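PDB 3HRA: ankyrin repeat family protein from Enterococcus faecalis, which is of unknown function but, as an ankyrin repeat protein built of stacked helix pairs, probably serves as a scaffold for binding other proteins. Local coordinates for residues 58-63 with 88-93. Residues are numbered along the deposited sequence; the frame is centred on the assembly and turned at random.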
loop_
_atom_site.group_PDB
_atom_site.type_symbol
_atom_site.label_atom_id
_atom_site.label_comp_id
_atom_site.label_asym_id
_atom_site.label_seq_id
_atom_site.Cartn_x
_atom_site.Cartn_y
_atom_site.Cartn_z
ATOM N N LEU A 58 14.368 -11.234 -2.336
ATOM C CA LEU A 58 13.952 -11.637 -0.993
ATOM C C LEU A 58 12.614 -12.362 -1.051
ATOM O O LEU A 58 12.419 -13.367 -0.368
ATOM C CB LEU A 58 13.882 -10.417 -0.064
ATOM C CG LEU A 58 15.249 -9.855 0.333
ATOM C CD1 LEU A 58 15.145 -8.455 0.918
ATOM C CD2 LEU A 58 15.942 -10.802 1.320
ATOM N N ILE A 59 11.692 -11.854 -1.867
ATOM C CA ILE A 59 10.397 -12.502 -2.036
ATOM C C ILE A 59 10.560 -13.909 -2.618
ATOM O O ILE A 59 9.887 -14.852 -2.197
ATOM C CB ILE A 59 9.441 -11.654 -2.905
ATOM C CG1 ILE A 59 9.013 -10.407 -2.128
ATOM C CG2 ILE A 59 8.214 -12.459 -3.268
ATOM C CD1 ILE A 59 8.433 -9.286 -3.021
ATOM N N ASP A 60 11.458 -14.056 -3.586
ATOM C CA ASP A 60 11.740 -15.374 -4.158
ATOM C C ASP A 60 12.326 -16.333 -3.127
ATOM O O ASP A 60 12.170 -17.541 -3.252
ATOM C CB ASP A 60 12.711 -15.257 -5.343
ATOM C CG ASP A 60 12.081 -14.622 -6.581
ATOM O OD1 ASP A 60 10.849 -14.370 -6.603
ATOM O OD2 ASP A 60 12.839 -14.374 -7.548
ATOM N N ARG A 61 13.041 -15.804 -2.134
ATOM C CA ARG A 61 13.619 -16.638 -1.076
ATOM C C ARG A 61 12.689 -16.822 0.119
ATOM O O ARG A 61 13.104 -17.324 1.154
ATOM C CB ARG A 61 14.953 -16.067 -0.591
ATOM C CG ARG A 61 16.157 -16.595 -1.337
ATOM C CD ARG A 61 16.516 -18.013 -0.885
ATOM N NE ARG A 61 17.484 -18.035 0.212
ATOM C CZ ARG A 61 17.174 -18.275 1.483
ATOM N NH1 ARG A 61 15.917 -18.497 1.831
ATOM N NH2 ARG A 61 18.121 -18.291 2.413
ATOM N N GLY A 62 11.445 -16.384 -0.018
ATOM C CA GLY A 62 10.423 -16.658 0.986
ATOM C C GLY A 62 10.188 -15.594 2.050
ATOM O O GLY A 62 9.546 -15.874 3.057
ATOM N N ALA A 63 10.686 -14.379 1.828
ATOM C CA ALA A 63 10.476 -13.277 2.767
ATOM C C ALA A 63 8.975 -13.021 2.962
ATOM O O ALA A 63 8.190 -13.087 2.017
ATOM C CB ALA A 63 11.184 -11.999 2.276
ATOM N N LEU A 88 4.926 -3.901 -5.771
ATOM C CA LEU A 88 3.549 -4.309 -5.508
ATOM C C LEU A 88 3.060 -5.311 -6.542
ATOM O O LEU A 88 2.468 -6.333 -6.190
ATOM C CB LEU A 88 2.612 -3.096 -5.485
ATOM C CG LEU A 88 1.147 -3.412 -5.212
ATOM C CD1 LEU A 88 0.984 -4.105 -3.859
ATOM C CD2 LEU A 88 0.310 -2.124 -5.276
ATOM N N ALA A 89 3.290 -5.006 -7.813
ATOM C CA ALA A 89 2.931 -5.941 -8.878
ATOM C C ALA A 89 3.572 -7.321 -8.654
ATOM O O ALA A 89 2.928 -8.363 -8.847
ATOM C CB ALA A 89 3.325 -5.369 -10.233
ATOM N N TYR A 90 4.846 -7.327 -8.256
ATOM C CA TYR A 90 5.540 -8.574 -7.991
ATOM C C TYR A 90 4.906 -9.321 -6.815
ATOM O O TYR A 90 4.686 -10.540 -6.883
ATOM C CB TYR A 90 7.031 -8.328 -7.745
ATOM C CG TYR A 90 7.886 -9.546 -7.974
ATOM C CD1 TYR A 90 8.247 -9.929 -9.261
ATOM C CD2 TYR A 90 8.329 -10.321 -6.900
ATOM C CE1 TYR A 90 9.045 -11.045 -9.478
ATOM C CE2 TYR A 90 9.120 -11.432 -7.102
ATOM C CZ TYR A 90 9.469 -11.794 -8.389
ATOM O OH TYR A 90 10.259 -12.903 -8.590
ATOM N N MET A 91 4.613 -8.587 -5.744
ATOM C CA MET A 91 3.973 -9.182 -4.573
ATOM C C MET A 91 2.638 -9.818 -4.928
ATOM O O MET A 91 2.334 -10.910 -4.472
ATOM C CB MET A 91 3.764 -8.143 -3.488
ATOM C CG MET A 91 5.048 -7.665 -2.833
ATOM S SD MET A 91 4.676 -6.342 -1.670
ATOM C CE MET A 91 6.222 -6.187 -0.770
ATOM N N LEU A 92 1.841 -9.125 -5.733
ATOM C CA LEU A 92 0.522 -9.641 -6.136
ATOM C C LEU A 92 0.619 -10.910 -6.998
ATOM O O LEU A 92 -0.342 -11.678 -7.093
ATOM C CB LEU A 92 -0.271 -8.560 -6.872
ATOM C CG LEU A 92 -0.699 -7.391 -5.976
ATOM C CD1 LEU A 92 -1.312 -6.246 -6.785
ATOM C CD2 LEU A 92 -1.662 -7.894 -4.907
ATOM N N LYS A 93 1.776 -11.133 -7.622
ATOM C CA LYS A 93 1.990 -12.340 -8.427
ATOM C C LYS A 93 2.719 -13.462 -7.687
ATOM O O LYS A 93 2.520 -14.639 -7.995
ATOM C CB LYS A 93 2.806 -12.021 -9.685
ATOM C CG LYS A 93 2.137 -11.092 -10.684
ATOM C CD LYS A 93 3.108 -10.819 -11.848
ATOM C CE LYS A 93 2.798 -9.489 -12.531
ATOM N NZ LYS A 93 3.933 -9.000 -13.381
#
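Tyr90 reaches across from helix 85-94 to Asp60, in the last turn of helix 52-60, and its phenol OH donates a hydrogen bond to Asp60 OD1 at 2.5 Å, a short distance. Both helices belong to the ankyrin stack, and this contact joins them. OD1 accepts on its syn lone pair, the side of the other carboxylate oxygen, and lies in the plane of the phenol at the ring's edge; the carboxylate itself is turned 46° from that plane. OD2 stands 3.1 Å from Tyr90 OH.

Deeper in the interface, Ile59 touches both Tyr90 and Met91 with its CD1 methyl, 4.0 Å from Tyr90 CD2 and 3.8 Å from Met91 CG. Ile59 and Tyr90 run past each other in opposite directions, whereas Met91 crosses the isoleucine at roughly a right angle. The Tyr90 ring meets Ile59 CD1 with its edge, and its phenol OH reaches on to the exposed aspartate; chi1 of -158°, which sets CG beside the carbonyl carbon, aims the ring across the gap between the helices.

Around this first shell, Ile59 also packs on Leu43 of helix 42-49 and on Ile65, and Met91 on Val47 of helix 42-49 and on Pro75 and Ala79 of helix 75-81. His94 stacks on the Tyr90 ring. Just past Asp60, a Schellman motif ends helix 52-60: Gly62, at positive phi, is the C-prime residue, its N bonded to Ile59 O at 3.1 Å, while Ala63 N reaches back to Leu58 O at 3.0 Å.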